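Local coordinates for protein probable Thioesterase (Bartonella henselae, PDB 3HM0) that probably hydrolyses thioesters, such as acyl-CoA compounds, as a tetrameric member of the hotdog-fold thioesterase superfamily, at residues E61-G66 against R95-N100; E88-V93 against K153-P158. All coordinates share one frame; numbering follows the deposited sequence.

Overall arrangement
Both contacts use strand 90-101, an outermost strand of the antiparallel sheet within this chain, and their centres lie about 19 Å apart. Along the sequence the segments alternate: 61-66, 88-93, 95-100, then 153-158. Contact 1, centred about 5 Å from the centre of the chain, joins helix 58-72 to the latter half of the strand and is buried. Contact 2, about 17 Å from that centre, ties the beginning of the strand and the residues leading into it to the loop after strand 136-149. One strand thus helps enclose the helix of the hotdog fold, meets the C-terminal loop, and pairs in antiparallel fashion with a strand of the second subunit.

Contact 1: residues E61-G66 against R95-N100; sequences EFFERG and RHMEIN
Met97 reaches from strand 90-101 to Phe63 on helix 58-72, part of the packing of the central helix on the curved antiparallel sheet that defines the hotdog fold. Its CB points toward the helix, and with CG anti to the backbone N (chi1 -167°) and the remaining torsions extended, the chain runs straight out from the strand. CB, CG and SD therefore span the gap, and the terminal methyl does the touching: CE lies 3.9 Å from CD2 of Phe63, approaching the ring obliquely. The backbone separation, 10.4 Å between CA of Phe63 and CA of Ile99, is bridged by side chains alone, with no hydrogen bond across. All three contacting residues are buried, yet the two segments cover only 103 Å² between them, so this is one part of a larger apolar core. Phe63 also packs on Val139 and Ala141 of strand 136-149 and on Ile131 of strand 124-133, and its backbone O accepts a hydrogen bond from Gln129 NE2. On the strand side, residues 96-100 pair with an antiparallel strand of the second subunit, continuing the sheet. Further along, Ile99 meets the ring edge near its plane, its CG2 4.3 Å from CE2 of Phe63.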
loop_
_atom_site.group_PDB
_atom_site.type_symbol
_atom_site.label_atom_id
_atom_site.label_comp_id
_atom_site.label_asym_id
_atom_site.label_seq_id
_atom_site.Cartn_x
_atom_site.Cartn_y
_atom_site.Cartn_z
ATOM N N GLU A 61 -2.733 -7.520 -4.627
ATOM C CA GLU A 61 -1.618 -6.964 -5.405
ATOM C C GLU A 61 -0.955 -8.049 -6.205
ATOM O O GLU A 61 -0.657 -7.847 -7.385
ATOM C CB GLU A 61 -0.603 -6.211 -4.522
ATOM C CG GLU A 61 -1.164 -4.862 -4.074
ATOM C CD GLU A 61 -0.158 -4.012 -3.377
ATOM O OE1 GLU A 61 1.041 -4.309 -3.497
ATOM O OE2 GLU A 61 -0.574 -3.047 -2.711
ATOM N N PHE A 62 -0.748 -9.203 -5.570
ATOM C CA PHE A 62 -0.169 -10.355 -6.248
ATOM C C PHE A 62 -1.067 -10.844 -7.396
ATOM O O PHE A 62 -0.581 -11.128 -8.491
ATOM C CB PHE A 62 0.140 -11.483 -5.252
ATOM C CG PHE A 62 1.248 -11.159 -4.253
ATOM C CD1 PHE A 62 2.493 -10.711 -4.676
ATOM C CD2 PHE A 62 1.051 -11.353 -2.890
ATOM C CE1 PHE A 62 3.504 -10.423 -3.768
ATOM C CE2 PHE A 62 2.079 -11.079 -1.964
ATOM C CZ PHE A 62 3.299 -10.600 -2.415
ATOM N N PHE A 63 -2.380 -10.912 -7.166
ATOM C CA PHE A 63 -3.324 -11.262 -8.243
ATOM C C PHE A 63 -3.261 -10.286 -9.402
ATOM O O PHE A 63 -3.335 -10.711 -10.544
ATOM C CB PHE A 63 -4.769 -11.319 -7.732
ATOM C CG PHE A 63 -5.102 -12.568 -6.973
ATOM C CD1 PHE A 63 -4.792 -13.831 -7.504
ATOM C CD2 PHE A 63 -5.760 -12.497 -5.752
ATOM C CE1 PHE A 63 -5.120 -15.018 -6.820
ATOM C CE2 PHE A 63 -6.098 -13.677 -5.053
ATOM C CZ PHE A 63 -5.770 -14.945 -5.596
ATOM N N GLU A 64 -3.152 -8.985 -9.100
ATOM C CA GLU A 64 -2.965 -7.939 -10.113
ATOM C C GLU A 64 -1.687 -8.164 -10.967
ATOM O O GLU A 64 -1.727 -8.013 -12.185
ATOM C CB GLU A 64 -2.965 -6.549 -9.469
ATOM C CG GLU A 64 -3.200 -5.365 -10.425
ATOM C CD GLU A 64 -2.064 -4.339 -10.344
ATOM O OE1 GLU A 64 -1.932 -3.646 -9.311
ATOM O OE2 GLU A 64 -1.282 -4.227 -11.326
ATOM N N ARG A 65 -0.578 -8.544 -10.327
ATOM C CA ARG A 65 0.655 -8.944 -11.031
ATOM C C ARG A 65 0.406 -10.081 -12.018
ATOM O O ARG A 65 0.915 -10.060 -13.143
ATOM C CB ARG A 65 1.775 -9.349 -10.043
ATOM C CG ARG A 65 2.242 -8.200 -9.159
ATOM C CD ARG A 65 3.541 -8.509 -8.434
ATOM N NE ARG A 65 3.579 -7.752 -7.179
ATOM C CZ ARG A 65 4.492 -7.884 -6.224
ATOM N NH1 ARG A 65 4.402 -7.158 -5.122
ATOM N NH2 ARG A 65 5.479 -8.749 -6.362
ATOM N N GLY A 66 -0.379 -11.065 -11.591
ATOM C CA GLY A 66 -0.722 -12.207 -12.439
ATOM C C GLY A 66 -1.443 -11.755 -13.691
ATOM O O GLY A 66 -1.070 -12.140 -14.788
ATOM N N ARG A 95 -14.607 -5.282 -11.588
ATOM C CA ARG A 95 -16.017 -5.079 -11.349
ATOM C C ARG A 95 -16.517 -5.900 -10.167
ATOM O O ARG A 95 -17.256 -5.407 -9.309
ATOM C CB ARG A 95 -16.780 -5.434 -12.611
ATOM C CG ARG A 95 -16.828 -4.310 -13.596
ATOM C CD ARG A 95 -17.787 -3.260 -13.130
ATOM N NE ARG A 95 -17.593 -2.063 -13.928
ATOM C CZ ARG A 95 -17.012 -0.958 -13.484
ATOM N NH1 ARG A 95 -16.586 -0.877 -12.224
ATOM N NH2 ARG A 95 -16.882 0.070 -14.304
ATOM N N HIS A 96 -16.109 -7.153 -10.124
ATOM C CA HIS A 96 -16.477 -8.025 -9.042
ATOM C C HIS A 96 -15.303 -8.949 -8.774
ATOM O O HIS A 96 -14.555 -9.309 -9.677
ATOM C CB HIS A 96 -17.759 -8.807 -9.381
ATOM C CG HIS A 96 -17.908 -10.098 -8.629
ATOM N ND1 HIS A 96 -18.713 -10.224 -7.515
ATOM C CD2 HIS A 96 -17.355 -11.322 -8.831
ATOM C CE1 HIS A 96 -18.647 -11.466 -7.065
ATOM N NE2 HIS A 96 -17.831 -12.155 -7.846
ATOM N N MET A 97 -15.139 -9.310 -7.512
ATOM C CA MET A 97 -14.082 -10.214 -7.119
ATOM C C MET A 97 -14.567 -11.114 -5.960
ATOM O O MET A 97 -15.241 -10.641 -5.051
ATOM C CB MET A 97 -12.872 -9.383 -6.727
ATOM C CG MET A 97 -11.611 -10.164 -6.584
ATOM S SD MET A 97 -10.141 -9.103 -6.417
ATOM C CE MET A 97 -8.895 -10.364 -6.751
ATOM N N GLU A 98 -14.241 -12.402 -6.031
ATOM C CA GLU A 98 -14.472 -13.363 -4.960
ATOM C C GLU A 98 -13.160 -13.940 -4.528
ATOM O O GLU A 98 -12.474 -14.574 -5.334
ATOM C CB GLU A 98 -15.329 -14.544 -5.427
ATOM C CG GLU A 98 -16.747 -14.543 -4.860
ATOM C CD GLU A 98 -17.124 -15.851 -4.154
ATOM O OE1 GLU A 98 -16.900 -16.947 -4.739
ATOM O OE2 GLU A 98 -17.661 -15.773 -3.016
ATOM N N ILE A 99 -12.816 -13.770 -3.255
ATOM C CA ILE A 99 -11.571 -14.350 -2.736
ATOM C C ILE A 99 -11.801 -15.330 -1.594
ATOM O O ILE A 99 -12.582 -15.091 -0.671
ATOM C CB ILE A 99 -10.553 -13.270 -2.280
ATOM C CG1 ILE A 99 -10.516 -12.113 -3.269
ATOM C CG2 ILE A 99 -9.153 -13.873 -2.083
ATOM C CD1 ILE A 99 -11.560 -11.050 -2.987
ATOM N N ASN A 100 -11.085 -16.436 -1.684
ATOM C CA ASN A 100 -11.033 -17.401 -0.611
ATOM C C ASN A 100 -9.641 -17.446 0.005
ATOM O O ASN A 100 -8.670 -17.754 -0.693
ATOM C CB ASN A 100 -11.430 -18.790 -1.135
ATOM C CG ASN A 100 -11.542 -19.823 -0.018
ATOM O OD1 ASN A 100 -12.084 -19.535 1.060
ATOM N ND2 ASN A 100 -11.029 -21.032 -0.270
#

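Contact 2: residues E88-V93 against K153-P158; sequences EKLFFV and KPRRLP
Arg155 and Glu88 form a salt bridge that ties the approach to strand 90-101, an outermost strand of the hotdog sheet within this chain, to the loop following strand 136-149. The closer arm runs from Arg155 NE to Glu88 OE2, 2.5 Å, a very short separation that should be read cautiously at this resolution; its N-H...O angle is 154°. The second arm, Arg155 NH2 to Glu88 OE1 at 3.3 Å, is weak and more bent. OE2 lies at the guanidinium edge, and the carboxylate and guanidinium planes differ by 25°, a nearly coplanar arrangement in which one arm is close and the other weak. Two further bonds steady this pair: Arg155 NH1 donates to O of Pro154 at 3.3 Å from above the carbonyl plane, and Asn149 ND2 donates to Glu88 OE1. The loop is also held by a backbone hydrogen bond between Arg155 and Leu147 of strand 136-149. Outward from the charges, the arginine bends at chi2 (-60°), carrying NE to the carboxylate while its aliphatic part remains beside Leu90. The two side chains cross at about a right angle, and the buried leucine uses one methyl branch for the packing: Leu90 CD2 sits 3.8 Å from CG of Arg155 and 4.1 Å from its CB.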
loop_
_atom_site.group_PDB
_atom_site.type_symbol
_atom_site.label_atom_id
_atom_site.label_comp_id
_atom_site.label_asym_id
_atom_site.label_seq_id
_atom_site.Cartn_x
_atom_site.Cartn_y
_atom_site.Cartn_z
ATOM N N GLU A 88 -9.034 6.643 -27.682
ATOM C CA GLU A 88 -9.157 7.245 -26.352
ATOM C C GLU A 88 -8.344 6.430 -25.345
ATOM O O GLU A 88 -7.948 5.298 -25.627
ATOM C CB GLU A 88 -10.630 7.351 -25.915
ATOM C CG GLU A 88 -11.529 6.232 -26.432
ATOM C CD GLU A 88 -12.897 6.175 -25.748
ATOM O OE1 GLU A 88 -13.338 7.181 -25.134
ATOM O OE2 GLU A 88 -13.532 5.108 -25.845
ATOM N N LYS A 89 -8.099 7.003 -24.171
ATOM C CA LYS A 89 -7.391 6.293 -23.117
ATOM C C LYS A 89 -8.319 5.273 -22.473
ATOM O O LYS A 89 -9.510 5.524 -22.305
ATOM C CB LYS A 89 -6.862 7.264 -22.077
ATOM C CG LYS A 89 -6.059 8.395 -22.665
ATOM C CD LYS A 89 -5.409 9.217 -21.576
ATOM C CE LYS A 89 -4.363 10.145 -22.146
ATOM N NZ LYS A 89 -4.238 11.324 -21.244
ATOM N N LEU A 90 -7.769 4.114 -22.133
ATOM C CA LEU A 90 -8.577 2.980 -21.707
ATOM C C LEU A 90 -7.932 2.289 -20.532
ATOM O O LEU A 90 -6.718 2.157 -20.493
ATOM C CB LEU A 90 -8.793 1.985 -22.868
ATOM C CG LEU A 90 -9.646 2.499 -24.039
ATOM C CD1 LEU A 90 -9.565 1.579 -25.262
ATOM C CD2 LEU A 90 -11.110 2.748 -23.608
ATOM N N PHE A 91 -8.746 1.855 -19.574
ATOM C CA PHE A 91 -8.235 1.239 -18.359
ATOM C C PHE A 91 -9.071 0.036 -18.020
ATOM O O PHE A 91 -10.280 0.054 -18.171
ATOM C CB PHE A 91 -8.274 2.203 -17.160
ATOM C CG PHE A 91 -7.564 3.519 -17.380
ATOM C CD1 PHE A 91 -6.216 3.664 -17.055
ATOM C CD2 PHE A 91 -8.252 4.615 -17.877
ATOM C CE1 PHE A 91 -5.549 4.884 -17.237
ATOM C CE2 PHE A 91 -7.609 5.840 -18.074
ATOM C CZ PHE A 91 -6.248 5.978 -17.751
ATOM N N PHE A 92 -8.416 -1.023 -17.565
ATOM C CA PHE A 92 -9.114 -2.131 -16.949
ATOM C C PHE A 92 -9.682 -1.725 -15.588
ATOM O O PHE A 92 -9.174 -0.798 -14.934
ATOM C CB PHE A 92 -8.196 -3.322 -16.817
ATOM C CG PHE A 92 -7.959 -4.027 -18.102
ATOM C CD1 PHE A 92 -9.028 -4.461 -18.882
ATOM C CD2 PHE A 92 -6.670 -4.271 -18.545
ATOM C CE1 PHE A 92 -8.810 -5.130 -20.076
ATOM C CE2 PHE A 92 -6.447 -4.955 -19.739
ATOM C CZ PHE A 92 -7.507 -5.382 -20.502
ATOM N N VAL A 93 -10.775 -2.379 -15.198
ATOM C CA VAL A 93 -11.394 -2.134 -13.903
ATOM C C VAL A 93 -11.935 -3.450 -13.395
ATOM O O VAL A 93 -12.584 -4.204 -14.136
ATOM C CB VAL A 93 -12.554 -1.119 -13.981
ATOM C CG1 VAL A 93 -13.164 -0.875 -12.592
ATOM C CG2 VAL A 93 -12.067 0.199 -14.548
ATOM N N LYS A 153 -16.854 5.670 -18.646
ATOM C CA LYS A 153 -17.830 4.997 -19.506
ATOM C C LYS A 153 -17.249 3.682 -20.043
ATOM O O LYS A 153 -16.096 3.658 -20.460
ATOM C CB LYS A 153 -18.273 5.911 -20.657
ATOM N N PRO A 154 -18.042 2.589 -20.024
ATOM C CA PRO A 154 -17.623 1.280 -20.537
ATOM C C PRO A 154 -17.387 1.264 -22.043
ATOM O O PRO A 154 -18.019 2.032 -22.776
ATOM C CB PRO A 154 -18.806 0.365 -20.192
ATOM C CG PRO A 154 -19.946 1.270 -20.008
ATOM C CD PRO A 154 -19.383 2.518 -19.421
ATOM N N ARG A 155 -16.482 0.384 -22.478
ATOM C CA ARG A 155 -16.079 0.256 -23.878
ATOM C C ARG A 155 -15.883 -1.210 -24.210
ATOM O O ARG A 155 -15.571 -2.003 -23.329
ATOM C CB ARG A 155 -14.779 1.034 -24.151
ATOM C CG ARG A 155 -14.901 2.553 -24.082
ATOM C CD ARG A 155 -15.900 3.052 -25.109
ATOM N NE ARG A 155 -15.840 4.497 -25.284
ATOM C CZ ARG A 155 -16.787 5.354 -24.910
ATOM N NH1 ARG A 155 -17.900 4.923 -24.320
ATOM N NH2 ARG A 155 -16.617 6.652 -25.141
ATOM N N ARG A 156 -16.063 -1.570 -25.476
ATOM C CA ARG A 156 -15.930 -2.964 -25.889
ATOM C C ARG A 156 -14.466 -3.423 -25.876
ATOM O O ARG A 156 -13.555 -2.634 -26.126
ATOM C CB ARG A 156 -16.568 -3.196 -27.265
ATOM N N LEU A 157 -14.248 -4.695 -25.564
ATOM C CA LEU A 157 -12.914 -5.290 -25.636
ATOM C C LEU A 157 -12.404 -5.325 -27.087
ATOM O O LEU A 157 -13.172 -5.626 -28.009
ATOM C CB LEU A 157 -12.899 -6.709 -25.017
ATOM C CG LEU A 157 -13.315 -6.882 -23.548
ATOM C CD1 LEU A 157 -13.265 -8.341 -23.157
ATOM C CD2 LEU A 157 -12.452 -6.045 -22.591
ATOM N N PRO A 158 -11.109 -5.000 -27.296
ATOM C CA PRO A 158 -10.492 -5.050 -28.630
ATOM C C PRO A 158 -10.054 -6.445 -29.100
ATOM O O PRO A 158 -9.746 -7.308 -28.274
ATOM C CB PRO A 158 -9.262 -4.155 -28.465
ATOM C CG PRO A 158 -8.916 -4.285 -27.009
ATOM C CD PRO A 158 -10.239 -4.322 -26.317
#